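Long-range contacts in peptide synthetase, module 7 (Actinoplanes teichomyceticus, PDB 4TX3), which forms part of a nonribosomal peptide synthetase and, as a condensation-type domain of its seventh module, probably recruits the oxygenases that crosslink the bound peptide: residues Glu35-His40 and Ser232-Thr237; Ala44-Gly49 and Phe128-Lys133; Asn202-Phe207 and Leu338-Glu343; Gly285-Arg290 and Gly364-Glu369. All coordinates share one frame; numbering follows the deposited sequence.

Contact 1. Residues Glu35-His40 and Ser232-Thr237; sequences ETRGRH and SRRAGT. With SO4 (sulfate ion), chain F.
NH1 of R233 is gripped from two sides: it donates to the backbone O of R37 at 2.6 Å and to O3 of a sulfate ion at 3.1 Å. R37 O takes the bond on a lone pair in its carbonyl plane, although it sits 20° out of the guanidinium plane. The R233 chain runs extended from CG to NE, which carries the guanidinium into a slot between two side chains. CG2 of T36 lies over one face, 3.5 Å from NH1. On the opposite face R39 packs with CD over the centre, and the two guanidiniums stack with planes 9° apart and centres 4.2 Å apart. The sulfate probably offsets this pairing of like charges, since its O4 accepts from both N and NE of R39 (3.0 Å from NE), while R39 NH1 pairs with E396 and NH2 donates to A26 O. An alanine in place of R233 would probably leave R37 O without this donor and open a gap between T36 and R39. The contact bridges the two lobes of the condensation fold. H142 NE2 also holds the sulfate, from the HRxxxDD sequence that stands where condensation domains carry HHxxxDG. Further along, R37 N donates to S232 O at 3.2 Å, and R37 CD lies 4.0 Å from R234 CA while its guanidinium reaches E112. A cis peptide joins R37 to G38.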
loop_
_atom_site.group_PDB
_atom_site.type_symbol
_atom_site.label_atom_id
_atom_site.label_comp_id
_atom_site.label_asym_id
_atom_site.label_seq_id
_atom_site.Cartn_x
_atom_site.Cartn_y
_atom_site.Cartn_z
ATOM N N GLU B 35 -10.841 -18.901 -32.671
ATOM C CA GLU B 35 -9.432 -18.594 -32.911
ATOM C C GLU B 35 -9.091 -17.188 -32.396
ATOM O O GLU B 35 -8.116 -16.576 -32.839
ATOM C CB GLU B 35 -9.108 -18.680 -34.401
ATOM C CG GLU B 35 -9.788 -19.831 -35.126
ATOM C CD GLU B 35 -10.360 -19.398 -36.468
ATOM O OE1 GLU B 35 -11.545 -18.993 -36.512
ATOM O OE2 GLU B 35 -9.626 -19.451 -37.479
ATOM N N THR B 36 -9.922 -16.677 -31.487
ATOM C CA THR B 36 -9.734 -15.373 -30.845
ATOM C C THR B 36 -9.353 -15.551 -29.382
ATOM O O THR B 36 -10.074 -16.229 -28.658
ATOM C CB THR B 36 -11.033 -14.524 -30.888
ATOM O OG1 THR B 36 -11.467 -14.337 -32.241
ATOM C CG2 THR B 36 -10.833 -13.171 -30.225
ATOM N N ARG B 37 -8.245 -14.966 -28.934
ATOM C CA ARG B 37 -7.977 -14.889 -27.485
ATOM C C ARG B 37 -9.139 -14.088 -26.859
ATOM O O ARG B 37 -9.570 -13.109 -27.447
ATOM C CB ARG B 37 -6.612 -14.244 -27.230
ATOM C CG ARG B 37 -5.530 -14.709 -28.221
ATOM C CD ARG B 37 -4.169 -14.077 -27.925
ATOM N NE ARG B 37 -3.691 -14.426 -26.586
ATOM C CZ ARG B 37 -2.761 -13.756 -25.899
ATOM N NH1 ARG B 37 -2.185 -12.671 -26.412
ATOM N NH2 ARG B 37 -2.421 -14.164 -24.680
ATOM N N GLY B 38 -9.630 -14.403 -25.662
ATOM C CA GLY B 38 -8.875 -14.897 -24.543
ATOM C C GLY B 38 -8.534 -13.624 -23.777
ATOM O O GLY B 38 -7.352 -13.339 -23.562
ATOM N N ARG B 39 -9.546 -12.829 -23.402
ATOM C CA ARG B 39 -9.277 -11.572 -22.678
ATOM C C ARG B 39 -9.116 -11.829 -21.190
ATOM O O ARG B 39 -10.064 -11.680 -20.397
ATOM C CB ARG B 39 -10.370 -10.545 -22.909
ATOM C CG ARG B 39 -10.212 -9.783 -24.199
ATOM C CD ARG B 39 -11.487 -9.056 -24.525
ATOM N NE ARG B 39 -12.649 -9.883 -24.191
ATOM C CZ ARG B 39 -13.918 -9.480 -24.289
ATOM N NH1 ARG B 39 -14.200 -8.251 -24.726
ATOM N NH2 ARG B 39 -14.911 -10.303 -23.950
ATOM N N HIS B 40 -7.896 -12.218 -20.825
ATOM C CA HIS B 40 -7.614 -12.749 -19.508
ATOM C C HIS B 40 -6.491 -11.991 -18.817
ATOM O O HIS B 40 -5.674 -11.320 -19.442
ATOM C CB HIS B 40 -7.233 -14.229 -19.602
ATOM C CG HIS B 40 -8.214 -15.070 -20.361
ATOM N ND1 HIS B 40 -7.865 -16.259 -20.959
ATOM C CD2 HIS B 40 -9.542 -14.909 -20.594
ATOM C CE1 HIS B 40 -8.928 -16.787 -21.543
ATOM N NE2 HIS B 40 -9.956 -15.989 -21.338
ATOM N N SER B 232 -7.968 -11.428 -33.896
ATOM C CA SER B 232 -7.297 -12.507 -33.194
ATOM C C SER B 232 -6.932 -12.056 -31.784
ATOM O O SER B 232 -6.787 -12.871 -30.883
ATOM C CB SER B 232 -6.046 -12.939 -33.940
ATOM O OG SER B 232 -4.991 -12.035 -33.686
ATOM N N ARG B 233 -6.807 -10.741 -31.615
ATOM C CA ARG B 233 -6.317 -10.110 -30.388
ATOM C C ARG B 233 -4.914 -10.555 -29.982
ATOM O O ARG B 233 -4.536 -10.400 -28.821
ATOM C CB ARG B 233 -7.274 -10.353 -29.213
ATOM C CG ARG B 233 -8.679 -9.822 -29.400
ATOM C CD ARG B 233 -9.487 -10.004 -28.106
ATOM N NE ARG B 233 -10.901 -9.689 -28.281
ATOM C CZ ARG B 233 -11.909 -10.460 -27.884
ATOM N NH1 ARG B 233 -11.681 -11.606 -27.256
ATOM N NH2 ARG B 233 -13.156 -10.076 -28.100
ATOM N N ARG B 234 -4.131 -11.088 -30.919
ATOM C CA ARG B 234 -2.742 -11.434 -30.602
ATOM C C ARG B 234 -1.902 -10.171 -30.452
ATOM O O ARG B 234 -2.188 -9.150 -31.056
ATOM C CB ARG B 234 -2.138 -12.350 -31.670
ATOM C CG ARG B 234 -2.711 -13.763 -31.696
ATOM C CD ARG B 234 -2.082 -14.624 -32.806
ATOM N NE ARG B 234 -2.361 -14.070 -34.135
ATOM C CZ ARG B 234 -1.458 -13.503 -34.945
ATOM N NH1 ARG B 234 -0.164 -13.459 -34.611
ATOM N NH2 ARG B 234 -1.847 -13.013 -36.123
ATOM N N ALA B 235 -0.848 -10.247 -29.657
ATOM C CA ALA B 235 -0.092 -9.054 -29.315
ATOM C C ALA B 235 1.398 -9.312 -29.278
ATOM O O ALA B 235 1.839 -10.351 -28.802
ATOM C CB ALA B 235 -0.552 -8.513 -27.970
ATOM N N GLY B 236 2.167 -8.353 -29.776
ATOM C CA GLY B 236 3.609 -8.380 -29.637
ATOM C C GLY B 236 4.031 -7.208 -28.780
ATOM O O GLY B 236 3.220 -6.327 -28.497
ATOM N N THR B 237 5.290 -7.180 -28.361
ATOM C CA THR B 237 5.792 -6.038 -27.613
ATOM C C THR B 237 7.156 -5.616 -28.100
ATOM O O THR B 237 7.842 -6.382 -28.754
ATOM C CB THR B 237 5.883 -6.324 -26.105
ATOM O OG1 THR B 237 6.710 -7.470 -25.880
ATOM C CG2 THR B 237 4.515 -6.589 -25.530
HETATM S S SO4 F . -13.572 -13.681 -24.512
HETATM O O1 SO4 F . -14.725 -13.706 -23.611
HETATM O O2 SO4 F . -13.115 -15.050 -24.740
HETATM O O3 SO4 F . -13.970 -13.098 -25.802
HETATM O O4 SO4 F . -12.508 -12.870 -23.906
#

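Contact 2. Residues Ala44-Gly49 and Phe128-Lys133; sequences ALRLRG and FALSEK
G49 and K133 meet through their backbones. G49 N donates to K133 O at 2.7 Å with an N-H...O angle of 164°, and the same oxygen receives a CA-H...O contact from R48 CA at 3.2 Å. K133 CA returns one to G49 O at 3.4 Å, and a bridging water donates to both G49 O and E132 O. Together these contacts join strand 40-49, near G49, to the connection between strands 123-129 and 134-142, where a classic beta bulge sets L130 and S131 opposite the single residue E134. At the backbone angles of G49, a CB would collide with the O of R48.

Two carbon-to-polar van der Waals contacts add to this. CB of K133 packs 3.6 Å from G49 O, and CD1 of L130 makes a close approach of 3.2 Å to NH1 of R46, the two side chains crossing at about a right angle. R46 gets there with CG anti to the backbone N (chi1 -176°) and a bend at chi3 that swings the guanidinium over to the leucine.

That guanidinium forms salt bridges with E388, E134 and E100, so three carboxylates are likely to keep it charged and fixed in rotation, while L130 supplies a methyl rather than a polar partner.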
loop_
_atom_site.group_PDB
_atom_site.type_symbol
_atom_site.label_atom_id
_atom_site.label_comp_id
_atom_site.label_asym_id
_atom_site.label_seq_id
_atom_site.Cartn_x
_atom_site.Cartn_y
_atom_site.Cartn_z
ATOM N N ALA B 44 1.410 -16.292 -12.739
ATOM C CA ALA B 44 1.960 -17.539 -12.233
ATOM C C ALA B 44 3.017 -17.280 -11.138
ATOM O O ALA B 44 3.892 -16.446 -11.302
ATOM C CB ALA B 44 2.553 -18.346 -13.381
ATOM N N LEU B 45 2.927 -17.994 -10.021
ATOM C CA LEU B 45 3.937 -17.905 -8.968
ATOM C C LEU B 45 4.760 -19.165 -8.860
ATOM O O LEU B 45 4.202 -20.265 -8.811
ATOM C CB LEU B 45 3.302 -17.650 -7.611
ATOM C CG LEU B 45 2.446 -16.410 -7.523
ATOM C CD1 LEU B 45 2.031 -16.239 -6.084
ATOM C CD2 LEU B 45 3.213 -15.200 -8.037
ATOM N N ARG B 46 6.080 -19.007 -8.801
ATOM C CA ARG B 46 6.961 -20.124 -8.471
ATOM C C ARG B 46 7.011 -20.258 -6.961
ATOM O O ARG B 46 7.112 -19.261 -6.243
ATOM C CB ARG B 46 8.362 -19.924 -9.046
ATOM C CG ARG B 46 9.288 -21.112 -8.801
ATOM C CD ARG B 46 10.572 -21.006 -9.593
ATOM N NE ARG B 46 10.349 -21.194 -11.019
ATOM C CZ ARG B 46 10.501 -22.354 -11.651
ATOM N NH1 ARG B 46 10.886 -23.430 -10.976
ATOM N NH2 ARG B 46 10.277 -22.435 -12.959
ATOM N N LEU B 47 6.919 -21.488 -6.478
ATOM C CA LEU B 47 6.872 -21.741 -5.044
ATOM C C LEU B 47 7.934 -22.784 -4.666
ATOM O O LEU B 47 7.862 -23.944 -5.095
ATOM C CB LEU B 47 5.463 -22.206 -4.637
ATOM C CG LEU B 47 4.232 -21.435 -5.168
ATOM C CD1 LEU B 47 2.924 -22.193 -4.897
ATOM C CD2 LEU B 47 4.150 -20.025 -4.595
ATOM N N ARG B 48 8.925 -22.366 -3.877
ATOM C CA ARG B 48 10.033 -23.244 -3.481
ATOM C C ARG B 48 9.998 -23.537 -1.990
ATOM O O ARG B 48 10.091 -22.619 -1.166
ATOM C CB ARG B 48 11.374 -22.618 -3.851
ATOM C CG ARG B 48 11.476 -22.201 -5.307
ATOM C CD ARG B 48 12.695 -21.324 -5.555
ATOM N NE ARG B 48 12.547 -19.973 -5.009
ATOM C CZ ARG B 48 13.565 -19.157 -4.728
ATOM N NH1 ARG B 48 14.820 -19.559 -4.931
ATOM N NH2 ARG B 48 13.328 -17.941 -4.235
ATOM N N GLY B 49 9.864 -24.810 -1.640
ATOM C CA GLY B 49 9.715 -25.185 -0.247
ATOM C C GLY B 49 8.644 -26.242 -0.075
ATOM O O GLY B 49 8.126 -26.775 -1.055
ATOM N N PHE B 128 1.391 -26.887 -11.051
ATOM C CA PHE B 128 2.388 -27.693 -11.744
ATOM C C PHE B 128 3.464 -28.171 -10.765
ATOM O O PHE B 128 3.996 -27.376 -9.984
ATOM C CB PHE B 128 3.004 -26.891 -12.897
ATOM C CG PHE B 128 2.002 -26.497 -13.935
ATOM C CD1 PHE B 128 1.521 -27.434 -14.843
ATOM C CD2 PHE B 128 1.504 -25.204 -13.985
ATOM C CE1 PHE B 128 0.576 -27.090 -15.790
ATOM C CE2 PHE B 128 0.560 -24.849 -14.931
ATOM C CZ PHE B 128 0.094 -25.799 -15.837
ATOM N N ALA B 129 3.765 -29.469 -10.788
ATOM C CA ALA B 129 4.785 -30.014 -9.898
ATOM C C ALA B 129 6.093 -30.259 -10.651
ATOM O O ALA B 129 6.151 -31.060 -11.582
ATOM C CB ALA B 129 4.297 -31.285 -9.245
ATOM N N LEU B 130 7.136 -29.548 -10.237
ATOM C CA LEU B 130 8.446 -29.633 -10.867
ATOM C C LEU B 130 9.367 -30.591 -10.119
ATOM O O LEU B 130 10.096 -31.361 -10.737
ATOM C CB LEU B 130 9.086 -28.254 -10.933
ATOM C CG LEU B 130 8.479 -27.273 -11.926
ATOM C CD1 LEU B 130 8.922 -25.882 -11.542
ATOM C CD2 LEU B 130 8.912 -27.608 -13.354
ATOM N N SER B 131 9.347 -30.520 -8.792
ATOM C CA SER B 131 10.004 -31.513 -7.943
ATOM C C SER B 131 9.328 -31.483 -6.576
ATOM O O SER B 131 8.325 -30.804 -6.414
ATOM C CB SER B 131 11.498 -31.241 -7.822
ATOM O OG SER B 131 11.725 -30.082 -7.051
ATOM N N GLU B 132 9.871 -32.197 -5.593
ATOM C CA GLU B 132 9.190 -32.330 -4.306
ATOM C C GLU B 132 9.052 -30.989 -3.582
ATOM O O GLU B 132 8.102 -30.797 -2.829
ATOM C CB GLU B 132 9.910 -33.340 -3.402
ATOM C CG GLU B 132 9.162 -33.661 -2.107
ATOM C CD GLU B 132 9.839 -34.745 -1.268
ATOM O OE1 GLU B 132 11.050 -34.999 -1.487
ATOM O OE2 GLU B 132 9.159 -35.343 -0.393
ATOM N N LYS B 133 9.968 -30.058 -3.821
ATOM C CA LYS B 133 9.877 -28.749 -3.164
ATOM C C LYS B 133 9.829 -27.582 -4.159
ATOM O O LYS B 133 10.155 -26.448 -3.816
ATOM C CB LYS B 133 11.048 -28.561 -2.185
ATOM C CG LYS B 133 10.994 -29.516 -1.005
ATOM C CD LYS B 133 12.026 -29.200 0.069
ATOM C CE LYS B 133 11.976 -30.237 1.196
ATOM N NZ LYS B 133 12.891 -29.903 2.323
HETATM O O HOH W 1 6.482 -29.396 -1.539
#

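Contact 3. Residues Asn202-Phe207 and Leu338-Glu343; sequences NDQITF and LDVPFE
Q204 reaches from its helix to V340 and D339. Its CB starts against the valine, 3.3 Å from CG2, a tight contact that sets V340 against the helix. Beyond CG, which stands anti to the carbonyl carbon (chi1 -71°), the chain continues extended, and CD arrives 3.8 Å from CB of D339. The amide then divides its two ends between the loop residues. OE1 accepts the backbone N of V340 at 3.0 Å, nearly along the C=O axis, with D339 N equally near. NE2 donates to D339 OD2 at 2.8 Å in an almost straight bond (172°) that lies in the amide plane and uses the anti lone pair of the oxygen. Gripped at both ends, the amide is held against turning over, and D339 has its other oxygen bridged to R5. A leucine in place of Q204 would probably leave V340 N and D339 OD2 without these mates and let the loop drift from the helix.

The contact pins the loop between helices 320-334 and 345-348 to helix 200-211. D339 also packs on L190 of helix 180-191, P341 touches that helix and A21 of helix 21-28, and L338 lies on R306 and F308 of strand 306-313.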
loop_
_atom_site.group_PDB
_atom_site.type_symbol
_atom_site.label_atom_id
_atom_site.label_comp_id
_atom_site.label_asym_id
_atom_site.label_seq_id
_atom_site.Cartn_x
_atom_site.Cartn_y
_atom_site.Cartn_z
ATOM N N ASN B 202 -27.150 12.838 -16.639
ATOM C CA ASN B 202 -27.529 13.621 -17.812
ATOM C C ASN B 202 -26.517 14.715 -18.110
ATOM O O ASN B 202 -26.151 14.938 -19.266
ATOM C CB ASN B 202 -28.920 14.232 -17.637
ATOM C CG ASN B 202 -30.017 13.282 -18.054
ATOM O OD1 ASN B 202 -29.828 12.449 -18.936
ATOM N ND2 ASN B 202 -31.163 13.383 -17.406
ATOM N N ASP B 203 -26.056 15.384 -17.059
ATOM C CA ASP B 203 -24.990 16.364 -17.184
ATOM C C ASP B 203 -23.730 15.756 -17.815
ATOM O O ASP B 203 -23.022 16.418 -18.581
ATOM C CB ASP B 203 -24.652 16.949 -15.819
ATOM C CG ASP B 203 -23.603 18.033 -15.901
ATOM O OD1 ASP B 203 -23.781 18.948 -16.728
ATOM O OD2 ASP B 203 -22.591 17.964 -15.167
ATOM N N GLN B 204 -23.456 14.492 -17.505
ATOM C CA GLN B 204 -22.220 13.864 -17.983
ATOM C C GLN B 204 -22.409 13.298 -19.391
ATOM O O GLN B 204 -21.478 13.305 -20.199
ATOM C CB GLN B 204 -21.732 12.779 -16.994
ATOM C CG GLN B 204 -21.182 13.358 -15.693
ATOM C CD GLN B 204 -20.619 12.323 -14.725
ATOM O OE1 GLN B 204 -20.408 11.164 -15.076
ATOM N NE2 GLN B 204 -20.360 12.752 -13.496
ATOM N N ILE B 205 -23.616 12.845 -19.703
ATOM C CA ILE B 205 -23.906 12.376 -21.058
ATOM C C ILE B 205 -23.771 13.542 -22.032
ATOM O O ILE B 205 -23.257 13.393 -23.132
ATOM C CB ILE B 205 -25.315 11.741 -21.151
ATOM C CG1 ILE B 205 -25.275 10.299 -20.644
ATOM C CG2 ILE B 205 -25.854 11.778 -22.568
ATOM C CD1 ILE B 205 -26.643 9.720 -20.353
ATOM N N THR B 206 -24.214 14.712 -21.601
ATOM C CA THR B 206 -24.132 15.911 -22.415
ATOM C C THR B 206 -22.682 16.300 -22.661
ATOM O O THR B 206 -22.301 16.642 -23.790
ATOM C CB THR B 206 -24.893 17.063 -21.744
ATOM O OG1 THR B 206 -26.289 16.751 -21.754
ATOM C CG2 THR B 206 -24.646 18.393 -22.449
ATOM N N PHE B 207 -21.870 16.223 -21.611
ATOM C CA PHE B 207 -20.448 16.491 -21.759
ATOM C C PHE B 207 -19.779 15.629 -22.832
ATOM O O PHE B 207 -19.057 16.146 -23.680
ATOM C CB PHE B 207 -19.688 16.280 -20.450
ATOM C CG PHE B 207 -18.206 16.379 -20.630
ATOM C CD1 PHE B 207 -17.597 17.613 -20.678
ATOM C CD2 PHE B 207 -17.433 15.241 -20.819
ATOM C CE1 PHE B 207 -16.244 17.714 -20.893
ATOM C CE2 PHE B 207 -16.076 15.341 -21.031
ATOM C CZ PHE B 207 -15.478 16.577 -21.065
ATOM N N LEU B 338 -16.611 11.276 -14.897
ATOM C CA LEU B 338 -16.187 9.875 -14.999
ATOM C C LEU B 338 -17.183 8.857 -14.448
ATOM O O LEU B 338 -16.916 7.661 -14.482
ATOM C CB LEU B 338 -14.853 9.682 -14.292
ATOM C CG LEU B 338 -13.679 10.436 -14.905
ATOM C CD1 LEU B 338 -12.385 9.986 -14.243
ATOM C CD2 LEU B 338 -13.653 10.214 -16.422
ATOM N N ASP B 339 -18.324 9.320 -13.949
ATOM C CA ASP B 339 -19.366 8.418 -13.455
ATOM C C ASP B 339 -20.052 7.650 -14.596
ATOM O O ASP B 339 -20.480 6.514 -14.404
ATOM C CB ASP B 339 -20.401 9.202 -12.633
ATOM C CG ASP B 339 -19.786 9.865 -11.400
ATOM O OD1 ASP B 339 -19.609 9.172 -10.376
ATOM O OD2 ASP B 339 -19.460 11.074 -11.452
ATOM N N VAL B 340 -20.154 8.253 -15.779
ATOM C CA VAL B 340 -20.573 7.484 -16.943
ATOM C C VAL B 340 -19.529 6.441 -17.243
ATOM O O VAL B 340 -18.350 6.775 -17.397
ATOM C CB VAL B 340 -20.727 8.300 -18.240
ATOM C CG1 VAL B 340 -21.669 7.580 -19.168
ATOM C CG2 VAL B 340 -21.217 9.655 -17.983
ATOM N N PRO B 341 -19.947 5.177 -17.342
ATOM C CA PRO B 341 -18.976 4.185 -17.803
ATOM C C PRO B 341 -18.593 4.490 -19.235
ATOM O O PRO B 341 -19.442 4.895 -20.035
ATOM C CB PRO B 341 -19.730 2.852 -17.696
ATOM C CG PRO B 341 -20.913 3.138 -16.849
ATOM C CD PRO B 341 -21.258 4.583 -17.057
ATOM N N PHE B 342 -17.314 4.318 -19.541
ATOM C CA PHE B 342 -16.838 4.432 -20.907
ATOM C C PHE B 342 -17.645 3.592 -21.902
ATOM O O PHE B 342 -17.869 4.008 -23.035
ATOM C CB PHE B 342 -15.372 4.021 -20.978
ATOM C CG PHE B 342 -14.899 3.762 -22.367
ATOM C CD1 PHE B 342 -14.569 4.823 -23.203
ATOM C CD2 PHE B 342 -14.809 2.463 -22.854
ATOM C CE1 PHE B 342 -14.147 4.600 -24.493
ATOM C CE2 PHE B 342 -14.382 2.238 -24.135
ATOM C CZ PHE B 342 -14.048 3.311 -24.962
ATOM N N GLU B 343 -18.060 2.405 -21.470
ATOM C CA GLU B 343 -18.669 1.412 -22.350
ATOM C C GLU B 343 -20.071 1.844 -22.789
ATOM O O GLU B 343 -20.672 1.269 -23.696
ATOM C CB GLU B 343 -18.719 0.051 -21.651
ATOM C CG GLU B 343 -17.342 -0.574 -21.374
ATOM C CD GLU B 343 -16.587 0.045 -20.181
ATOM O OE1 GLU B 343 -17.184 0.840 -19.422
ATOM O OE2 GLU B 343 -15.385 -0.266 -19.996
#

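Contact 4. Residues Gly285-Arg290 and Gly364-Glu369; sequences GTTLPR and GLQVRE
The side-chain amide of Q366 lies edge-on to the backbone of T287, so that N and O of T287 both fall close to the amide plane. OE1 accepts T287 N at 3.3 Å, on a lone pair in its carbonyl plane, and NE2 points at T287 O, though the separation modelled there is too short to be trusted in detail. Above one face, at the oxygen end, stands OG1 of T286, 3.5 Å from OE1. CB of T287 sits beyond the edge and to the other side of the plane, 3.8 Å from NE2. In effect the amide offers T287 the acceptor and donor that a neighbouring strand would. A bend at chi2 (68°) turns it back to this place from the strand of Q366.

The backbones themselves meet further back. L365 N donates to G285 O at 2.8 Å, almost head-on to the carbonyl, and G364 CA makes a CA-H...O contact with the same oxygen at 3.2 Å. This is a single parallel bridge, G285 with G364, and the strands run 46° apart, so they part after it. T286 follows with OG1 anti to its backbone N, directed at L365 O; that bond is modelled very short, and its length is doubtful.

Strand 281-288, which pairs with 306-313, is thus joined to the edge strand 363-369 of a second sheet. T286 packs on F308 of strand 306-313, and L365 on V265 and Q266 of helix 261-278.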
loop_
_atom_site.group_PDB
_atom_site.type_symbol
_atom_site.label_atom_id
_atom_site.label_comp_id
_atom_site.label_asym_id
_atom_site.label_seq_id
_atom_site.Cartn_x
_atom_site.Cartn_y
_atom_site.Cartn_z
ATOM N N GLY B 285 -6.576 7.354 -25.440
ATOM C CA GLY B 285 -7.226 6.850 -24.247
ATOM C C GLY B 285 -6.240 6.323 -23.223
ATOM O O GLY B 285 -5.077 6.032 -23.531
ATOM N N THR B 286 -6.721 6.208 -21.994
ATOM C CA THR B 286 -5.945 5.674 -20.894
ATOM C C THR B 286 -6.867 4.908 -19.946
ATOM O O THR B 286 -8.079 5.122 -19.948
ATOM C CB THR B 286 -5.205 6.792 -20.121
ATOM O OG1 THR B 286 -4.127 6.222 -19.367
ATOM C CG2 THR B 286 -6.153 7.524 -19.181
ATOM N N THR B 287 -6.291 4.007 -19.152
ATOM C CA THR B 287 -7.070 3.259 -18.185
ATOM C C THR B 287 -6.739 3.719 -16.765
ATOM O O THR B 287 -5.616 3.582 -16.298
ATOM C CB THR B 287 -6.841 1.756 -18.329
ATOM O OG1 THR B 287 -7.202 1.364 -19.654
ATOM C CG2 THR B 287 -7.706 0.976 -17.343
ATOM N N LEU B 288 -7.736 4.293 -16.100
ATOM C CA LEU B 288 -7.613 4.712 -14.717
ATOM C C LEU B 288 -7.938 3.552 -13.784
ATOM O O LEU B 288 -8.810 2.738 -14.103
ATOM C CB LEU B 288 -8.562 5.868 -14.421
ATOM C CG LEU B 288 -8.512 7.091 -15.316
ATOM C CD1 LEU B 288 -9.513 8.110 -14.808
ATOM C CD2 LEU B 288 -7.112 7.644 -15.298
ATOM N N PRO B 289 -7.268 3.493 -12.614
ATOM C CA PRO B 289 -7.664 2.517 -11.595
ATOM C C PRO B 289 -8.948 2.983 -10.923
ATOM O O PRO B 289 -9.370 4.118 -11.175
ATOM C CB PRO B 289 -6.506 2.556 -10.609
ATOM C CG PRO B 289 -6.127 4.012 -10.618
ATOM C CD PRO B 289 -6.265 4.437 -12.083
ATOM N N ARG B 290 -9.536 2.132 -10.084
ATOM C CA ARG B 290 -10.672 2.504 -9.261
ATOM C C ARG B 290 -10.426 3.833 -8.541
ATOM O O ARG B 290 -9.301 4.165 -8.188
ATOM C CB ARG B 290 -10.965 1.398 -8.249
ATOM C CG ARG B 290 -9.815 1.093 -7.312
ATOM C CD ARG B 290 -10.030 -0.228 -6.558
ATOM N NE ARG B 290 -9.652 -1.389 -7.363
ATOM C CZ ARG B 290 -9.812 -2.656 -6.986
ATOM N NH1 ARG B 290 -10.346 -2.948 -5.802
ATOM N NH2 ARG B 290 -9.447 -3.635 -7.799
ATOM N N GLY B 364 -3.666 3.639 -26.805
ATOM C CA GLY B 364 -3.726 3.820 -25.368
ATOM C C GLY B 364 -2.392 4.223 -24.769
ATOM O O GLY B 364 -1.328 3.851 -25.288
ATOM N N LEU B 365 -2.438 4.984 -23.676
ATOM C CA LEU B 365 -1.219 5.381 -22.983
ATOM C C LEU B 365 -1.327 5.223 -21.471
ATOM O O LEU B 365 -2.261 5.698 -20.840
ATOM C CB LEU B 365 -0.850 6.822 -23.321
ATOM C CG LEU B 365 0.330 7.422 -22.551
ATOM C CD1 LEU B 365 1.582 6.610 -22.759
ATOM C CD2 LEU B 365 0.555 8.840 -22.994
ATOM N N GLN B 366 -0.342 4.539 -20.906
ATOM C CA GLN B 366 -0.252 4.308 -19.473
ATOM C C GLN B 366 1.114 4.800 -18.980
ATOM O O GLN B 366 2.143 4.341 -19.451
ATOM C CB GLN B 366 -0.432 2.816 -19.180
ATOM C CG GLN B 366 -1.347 2.489 -18.032
ATOM C CD GLN B 366 -2.800 2.830 -18.307
ATOM O OE1 GLN B 366 -3.281 2.801 -19.455
ATOM N NE2 GLN B 366 -3.510 3.169 -17.248
ATOM N N VAL B 367 1.123 5.758 -18.068
ATOM C CA VAL B 367 2.357 6.240 -17.482
ATOM C C VAL B 367 2.240 6.123 -15.984
ATOM O O VAL B 367 1.620 6.964 -15.352
ATOM C CB VAL B 367 2.658 7.704 -17.856
ATOM C CG1 VAL B 367 3.873 8.212 -17.078
ATOM C CG2 VAL B 367 2.893 7.846 -19.351
ATOM N N ARG B 368 2.816 5.071 -15.414
ATOM C CA ARG B 368 2.668 4.822 -13.980
ATOM C C ARG B 368 3.976 5.045 -13.220
ATOM O O ARG B 368 5.066 5.071 -13.808
ATOM C CB ARG B 368 2.172 3.394 -13.735
ATOM C CG ARG B 368 3.261 2.355 -13.935
ATOM C CD ARG B 368 2.827 0.953 -13.557
ATOM N NE ARG B 368 3.983 0.074 -13.406
ATOM C CZ ARG B 368 4.609 -0.143 -12.251
ATOM N NH1 ARG B 368 4.180 0.454 -11.142
ATOM N NH2 ARG B 368 5.662 -0.958 -12.200
ATOM N N GLU B 369 3.860 5.197 -11.906
ATOM C CA GLU B 369 5.033 5.277 -11.030
ATOM C C GLU B 369 5.609 3.895 -10.716
ATOM O O GLU B 369 4.930 2.885 -10.901
ATOM C CB GLU B 369 4.675 5.990 -9.728
ATOM C CG GLU B 369 5.724 6.979 -9.298
ATOM C CD GLU B 369 5.630 8.255 -10.083
ATOM O OE1 GLU B 369 4.584 8.449 -10.736
ATOM O OE2 GLU B 369 6.586 9.061 -10.053
#

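How the contacts relate
From the N terminus, 35-40 opens contact 1 and 44-49 opens contact 2 almost at once. Contact 2 closes first, at 128-133, within the long excursion that contact 1 ends at 232-237. Contact 3 opens before that, at 202-207, so it crosses contact 1; it closes at 338-343, after contact 4 has opened at 285-290, and so crosses contact 4, which closes at 364-369. Contact 2 ties strand 40-49 to the turn after strand 123-129 of its sheet, contact 1 joins the two lobes, contact 4 joins two sheets, and contact 3 ties a helix to a loop. Contacts 3 and 4 touch, L338 CD1 lying 3.5 Å from L288 CD1; contacts 2 and 3 have centres about 47 Å apart.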